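Local coordinates for thiamine-binding periplasmic protein (Escherichia coli, PDB 2QRY) that binds thiamine, thiamine phosphate and thiamine diphosphate with high affinity in the periplasm for import by the ThiBPQ ABC transporter, at residues 232-245 with 297-309. Numbering follows the deposited sequence.
Sequences DNYAAANFSEGHYL and EKLTKPATTLEFT
D232 and K298 meet across the outer end of the contact in a long salt bridge, OD2 to NZ 3.9 Å. Farther along, a water bridges A236 O and, weakly, T300 O. N238 lies with the methyl CG2 of T300 beside its amide and OD1 against CA and CB of P302. The type I turn F239–G242 follows; E241, whose carboxylate oxygens accept hydrogen bonds from L144 N and K145 N, has its backbone O facing CD1 of L306. G242 CA lies 3.3 Å from T304 O. H243 packs CD2 on P302 CB at 3.6 Å, while its ring is held at both nitrogens: NE2 accepts F239 N nearly in the ring plane (2.8 Å) and ND1 is hydrogen-bonded to F128 O. The P302 side chain is also about 4 Å from that of the thiamine-binding residue T219. From here strand 243–252, part of the mixed sheet of this solute-binding protein, takes on the short parallel strand 305–306 through H243 N to T304 O, L306 N to H243 O (2.7 Å, the donor above the carbonyl plane) and L245 N to L306 O. With CG anti to the backbone N (chi1 -160°), Y244 turns one ring face to L306 O and E307 CA, the latter a CH-pi contact 4.0 Å from the centroid. Its OH accepts F308 N at 2.9 Å, is hydrogen-bonded to N88 OD1, and meets the F308 ring at the edge. L245 CB finally rests on T305 CG2, 3.6 Å away.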
loop_
_atom_site.group_PDB
_atom_site.type_symbol
_atom_site.label_atom_id
_atom_site.label_comp_id
_atom_site.label_asym_id
_atom_site.label_seq_id
_atom_site.Cartn_x
_atom_site.Cartn_y
_atom_site.Cartn_z
ATOM N N ASP A 232 -17.539 -3.518 14.704
ATOM C CA ASP A 232 -16.584 -4.604 14.531
ATOM C C ASP A 232 -17.165 -5.723 13.672
ATOM O O ASP A 232 -16.786 -6.888 13.806
ATOM C CB ASP A 232 -16.135 -5.144 15.893
ATOM C CG ASP A 232 -17.213 -5.942 16.587
ATOM O OD1 ASP A 232 -18.370 -5.469 16.635
ATOM O OD2 ASP A 232 -16.900 -7.044 17.091
ATOM N N ASN A 233 -18.084 -5.359 12.781
ATOM C CA ASN A 233 -18.700 -6.329 11.888
ATOM C C ASN A 233 -17.833 -6.587 10.644
ATOM O O ASN A 233 -18.006 -7.599 9.960
ATOM C CB ASN A 233 -20.103 -5.861 11.476
ATOM C CG ASN A 233 -20.096 -4.499 10.806
ATOM O OD1 ASN A 233 -19.671 -3.504 11.398
ATOM N ND2 ASN A 233 -20.570 -4.448 9.562
ATOM N N TYR A 234 -16.898 -5.683 10.350
ATOM C CA TYR A 234 -16.026 -5.880 9.194
ATOM C C TYR A 234 -14.798 -6.670 9.607
ATOM O O TYR A 234 -14.276 -6.488 10.699
ATOM C CB TYR A 234 -15.592 -4.545 8.580
ATOM C CG TYR A 234 -16.728 -3.786 7.947
ATOM C CD1 TYR A 234 -17.333 -2.711 8.606
ATOM C CD2 TYR A 234 -17.257 -4.190 6.722
ATOM C CE1 TYR A 234 -18.438 -2.066 8.064
ATOM C CE2 TYR A 234 -18.369 -3.553 6.168
ATOM C CZ TYR A 234 -18.954 -2.498 6.845
ATOM O OH TYR A 234 -20.073 -1.900 6.316
ATOM N N ALA A 235 -14.337 -7.551 8.727
ATOM C CA ALA A 235 -13.178 -8.367 9.026
ATOM C C ALA A 235 -12.350 -8.683 7.794
ATOM O O ALA A 235 -12.840 -8.645 6.667
ATOM C CB ALA A 235 -13.619 -9.661 9.693
ATOM N N ALA A 236 -11.080 -8.988 8.032
ATOM C CA ALA A 236 -10.148 -9.351 6.978
ATOM C C ALA A 236 -9.976 -10.857 7.105
ATOM O O ALA A 236 -9.588 -11.350 8.167
ATOM C CB ALA A 236 -8.811 -8.644 7.189
ATOM N N ALA A 237 -10.271 -11.585 6.034
ATOM C CA ALA A 237 -10.160 -13.040 6.053
ATOM C C ALA A 237 -8.706 -13.487 6.116
ATOM O O ALA A 237 -7.879 -13.077 5.302
ATOM C CB ALA A 237 -10.841 -13.628 4.837
ATOM N N ASN A 238 -8.400 -14.321 7.102
ATOM C CA ASN A 238 -7.050 -14.836 7.302
ATOM C C ASN A 238 -6.896 -16.116 6.478
ATOM O O ASN A 238 -7.491 -17.142 6.804
ATOM C CB ASN A 238 -6.836 -15.109 8.800
ATOM C CG ASN A 238 -5.375 -15.372 9.161
ATOM O OD1 ASN A 238 -4.450 -14.786 8.585
ATOM N ND2 ASN A 238 -5.166 -16.238 10.142
ATOM N N PHE A 239 -6.112 -16.052 5.402
ATOM C CA PHE A 239 -5.922 -17.223 4.546
ATOM C C PHE A 239 -4.748 -18.115 4.953
ATOM O O PHE A 239 -3.699 -17.637 5.376
ATOM C CB PHE A 239 -5.778 -16.798 3.077
ATOM C CG PHE A 239 -7.030 -16.193 2.490
ATOM C CD1 PHE A 239 -8.263 -16.346 3.127
ATOM C CD2 PHE A 239 -6.977 -15.486 1.292
ATOM C CE1 PHE A 239 -9.421 -15.806 2.584
ATOM C CE2 PHE A 239 -8.139 -14.939 0.735
ATOM C CZ PHE A 239 -9.363 -15.101 1.385
ATOM N N SER A 240 -4.952 -19.423 4.809
ATOM C CA SER A 240 -3.956 -20.421 5.179
ATOM C C SER A 240 -2.662 -20.396 4.364
ATOM O O SER A 240 -1.640 -20.905 4.820
ATOM C CB SER A 240 -4.582 -21.824 5.130
ATOM O OG SER A 240 -5.077 -22.146 3.841
ATOM N N GLU A 241 -2.690 -19.822 3.164
ATOM C CA GLU A 241 -1.467 -19.755 2.374
ATOM C C GLU A 241 -0.543 -18.692 2.964
ATOM O O GLU A 241 0.662 -18.689 2.714
ATOM C CB GLU A 241 -1.762 -19.401 0.910
ATOM C CG GLU A 241 -2.631 -20.407 0.173
ATOM C CD GLU A 241 -4.082 -19.974 0.114
ATOM O OE1 GLU A 241 -4.450 -19.038 0.861
ATOM O OE2 GLU A 241 -4.849 -20.569 -0.672
ATOM N N GLY A 242 -1.111 -17.802 3.773
ATOM C CA GLY A 242 -0.322 -16.728 4.346
ATOM C C GLY A 242 -0.619 -15.470 3.543
ATOM O O GLY A 242 -1.319 -15.539 2.531
ATOM N N HIS A 243 -0.084 -14.331 3.972
ATOM C CA HIS A 243 -0.335 -13.063 3.293
ATOM C C HIS A 243 0.915 -12.331 2.807
ATOM O O HIS A 243 1.999 -12.457 3.390
ATOM C CB HIS A 243 -1.151 -12.161 4.213
ATOM C CG HIS A 243 -2.499 -12.722 4.545
ATOM N ND1 HIS A 243 -3.676 -12.097 4.187
ATOM C CD2 HIS A 243 -2.858 -13.883 5.142
ATOM C CE1 HIS A 243 -4.699 -12.852 4.545
ATOM N NE2 HIS A 243 -4.231 -13.941 5.125
ATOM N N TYR A 244 0.746 -11.565 1.732
ATOM C CA TYR A 244 1.843 -10.817 1.135
ATOM C C TYR A 244 2.119 -9.538 1.909
ATOM O O TYR A 244 1.202 -8.799 2.258
ATOM C CB TYR A 244 1.530 -10.496 -0.331
ATOM C CG TYR A 244 2.762 -10.172 -1.144
ATOM C CD1 TYR A 244 3.441 -8.963 -0.971
ATOM C CD2 TYR A 244 3.271 -11.089 -2.072
ATOM C CE1 TYR A 244 4.602 -8.671 -1.703
ATOM C CE2 TYR A 244 4.425 -10.808 -2.807
ATOM C CZ TYR A 244 5.084 -9.597 -2.617
ATOM O OH TYR A 244 6.217 -9.307 -3.342
ATOM N N LEU A 245 3.398 -9.284 2.163
ATOM C CA LEU A 245 3.814 -8.118 2.927
ATOM C C LEU A 245 4.081 -6.879 2.103
ATOM O O LEU A 245 4.704 -6.944 1.037
ATOM C CB LEU A 245 5.077 -8.444 3.729
ATOM C CG LEU A 245 5.823 -7.265 4.370
ATOM C CD1 LEU A 245 5.021 -6.680 5.523
ATOM C CD2 LEU A 245 7.177 -7.757 4.876
ATOM N N GLU A 297 -5.528 -4.659 18.579
ATOM C CA GLU A 297 -5.341 -6.000 19.130
ATOM C C GLU A 297 -6.460 -6.953 18.709
ATOM O O GLU A 297 -6.353 -8.165 18.891
ATOM C CB GLU A 297 -5.231 -5.949 20.663
ATOM C CG GLU A 297 -6.558 -5.822 21.387
ATOM C CD GLU A 297 -7.290 -4.538 21.053
ATOM O OE1 GLU A 297 -8.524 -4.498 21.251
ATOM O OE2 GLU A 297 -6.633 -3.572 20.601
ATOM N N LYS A 298 -7.532 -6.407 18.141
ATOM C CA LYS A 298 -8.646 -7.233 17.683
ATOM C C LYS A 298 -8.310 -7.798 16.307
ATOM O O LYS A 298 -8.990 -8.696 15.805
ATOM C CB LYS A 298 -9.934 -6.407 17.571
ATOM C CG LYS A 298 -10.467 -5.823 18.873
ATOM C CD LYS A 298 -11.703 -4.964 18.604
ATOM C CE LYS A 298 -12.990 -5.615 19.092
ATOM N NZ LYS A 298 -13.253 -6.961 18.525
ATOM N N LEU A 299 -7.258 -7.263 15.699
ATOM C CA LEU A 299 -6.838 -7.686 14.367
ATOM C C LEU A 299 -6.059 -8.988 14.380
ATOM O O LEU A 299 -5.513 -9.387 15.407
ATOM C CB LEU A 299 -5.973 -6.604 13.735
ATOM C CG LEU A 299 -6.625 -5.232 13.619
ATOM C CD1 LEU A 299 -5.584 -4.220 13.144
ATOM C CD2 LEU A 299 -7.811 -5.317 12.658
ATOM N N THR A 300 -6.002 -9.651 13.234
ATOM C CA THR A 300 -5.253 -10.888 13.149
ATOM C C THR A 300 -3.956 -10.676 12.380
ATOM O O THR A 300 -3.960 -10.146 11.269
ATOM C CB THR A 300 -6.051 -12.003 12.450
ATOM O OG1 THR A 300 -7.210 -12.324 13.227
ATOM C CG2 THR A 300 -5.192 -13.256 12.312
ATOM N N LYS A 301 -2.848 -11.075 12.998
ATOM C CA LYS A 301 -1.526 -10.985 12.386
ATOM C C LYS A 301 -1.336 -12.281 11.606
ATOM O O LYS A 301 -1.323 -13.365 12.190
ATOM C CB LYS A 301 -0.443 -10.890 13.465
ATOM C CG LYS A 301 -0.209 -9.505 14.049
ATOM C CD LYS A 301 0.781 -8.708 13.200
ATOM C CE LYS A 301 1.181 -7.399 13.881
ATOM N NZ LYS A 301 2.201 -6.645 13.087
ATOM N N PRO A 302 -1.198 -12.198 10.277
ATOM C CA PRO A 302 -1.016 -13.458 9.554
ATOM C C PRO A 302 0.266 -14.165 10.002
ATOM O O PRO A 302 1.311 -13.533 10.164
ATOM C CB PRO A 302 -0.980 -13.016 8.094
ATOM C CG PRO A 302 -0.403 -11.636 8.176
ATOM C CD PRO A 302 -1.106 -11.041 9.371
ATOM N N ALA A 303 0.172 -15.473 10.220
ATOM C CA ALA A 303 1.326 -16.251 10.653
ATOM C C ALA A 303 2.435 -16.166 9.613
ATOM O O ALA A 303 3.482 -15.564 9.849
ATOM C CB ALA A 303 0.926 -17.703 10.861
ATOM N N THR A 304 2.179 -16.776 8.461
ATOM C CA THR A 304 3.117 -16.807 7.351
ATOM C C THR A 304 3.060 -15.539 6.502
ATOM O O THR A 304 1.983 -15.093 6.103
ATOM C CB THR A 304 2.833 -18.017 6.441
ATOM O OG1 THR A 304 3.091 -19.230 7.160
ATOM C CG2 THR A 304 3.699 -17.961 5.192
ATOM N N THR A 305 4.231 -14.970 6.238
ATOM C CA THR A 305 4.355 -13.768 5.424
ATOM C C THR A 305 4.972 -14.141 4.073
ATOM O O THR A 305 5.903 -14.937 4.012
ATOM C CB THR A 305 5.245 -12.723 6.129
ATOM O OG1 THR A 305 4.495 -12.086 7.172
ATOM C CG2 THR A 305 5.743 -11.679 5.142
ATOM N N LEU A 306 4.441 -13.568 2.996
ATOM C CA LEU A 306 4.929 -13.851 1.648
ATOM C C LEU A 306 5.468 -12.594 0.984
ATOM O O LEU A 306 4.856 -11.527 1.074
ATOM C CB LEU A 306 3.801 -14.417 0.786
ATOM C CG LEU A 306 3.140 -15.719 1.235
ATOM C CD1 LEU A 306 1.919 -15.977 0.383
ATOM C CD2 LEU A 306 4.135 -16.872 1.129
ATOM N N GLU A 307 6.600 -12.731 0.295
ATOM C CA GLU A 307 7.221 -11.600 -0.380
ATOM C C GLU A 307 8.226 -12.013 -1.459
ATOM O O GLU A 307 8.945 -13.005 -1.314
ATOM C CB GLU A 307 7.917 -10.716 0.664
ATOM C CG GLU A 307 8.681 -9.521 0.108
ATOM C CD GLU A 307 9.456 -8.770 1.188
ATOM O OE1 GLU A 307 10.191 -9.424 1.953
ATOM O OE2 GLU A 307 9.341 -7.527 1.276
ATOM N N PHE A 308 8.243 -11.256 -2.557
ATOM C CA PHE A 308 9.193 -11.476 -3.642
ATOM C C PHE A 308 10.264 -10.434 -3.392
ATOM O O PHE A 308 10.007 -9.445 -2.712
ATOM C CB PHE A 308 8.578 -11.183 -5.008
ATOM C CG PHE A 308 7.766 -12.298 -5.564
ATOM C CD1 PHE A 308 6.384 -12.166 -5.697
ATOM C CD2 PHE A 308 8.376 -13.481 -5.970
ATOM C CE1 PHE A 308 5.619 -13.201 -6.230
ATOM C CE2 PHE A 308 7.622 -14.526 -6.508
ATOM C CZ PHE A 308 6.241 -14.386 -6.637
ATOM N N THR A 309 11.459 -10.643 -3.931
ATOM C CA THR A 309 12.519 -9.661 -3.762
ATOM C C THR A 309 12.222 -8.578 -4.789
ATOM O O THR A 309 11.565 -8.844 -5.793
ATOM C CB THR A 309 13.908 -10.255 -4.058
ATOM O OG1 THR A 309 14.033 -10.504 -5.463
ATOM C CG2 THR A 309 14.097 -11.564 -3.292
HETATM O O HOH W 1 -6.686 -10.774 9.286
#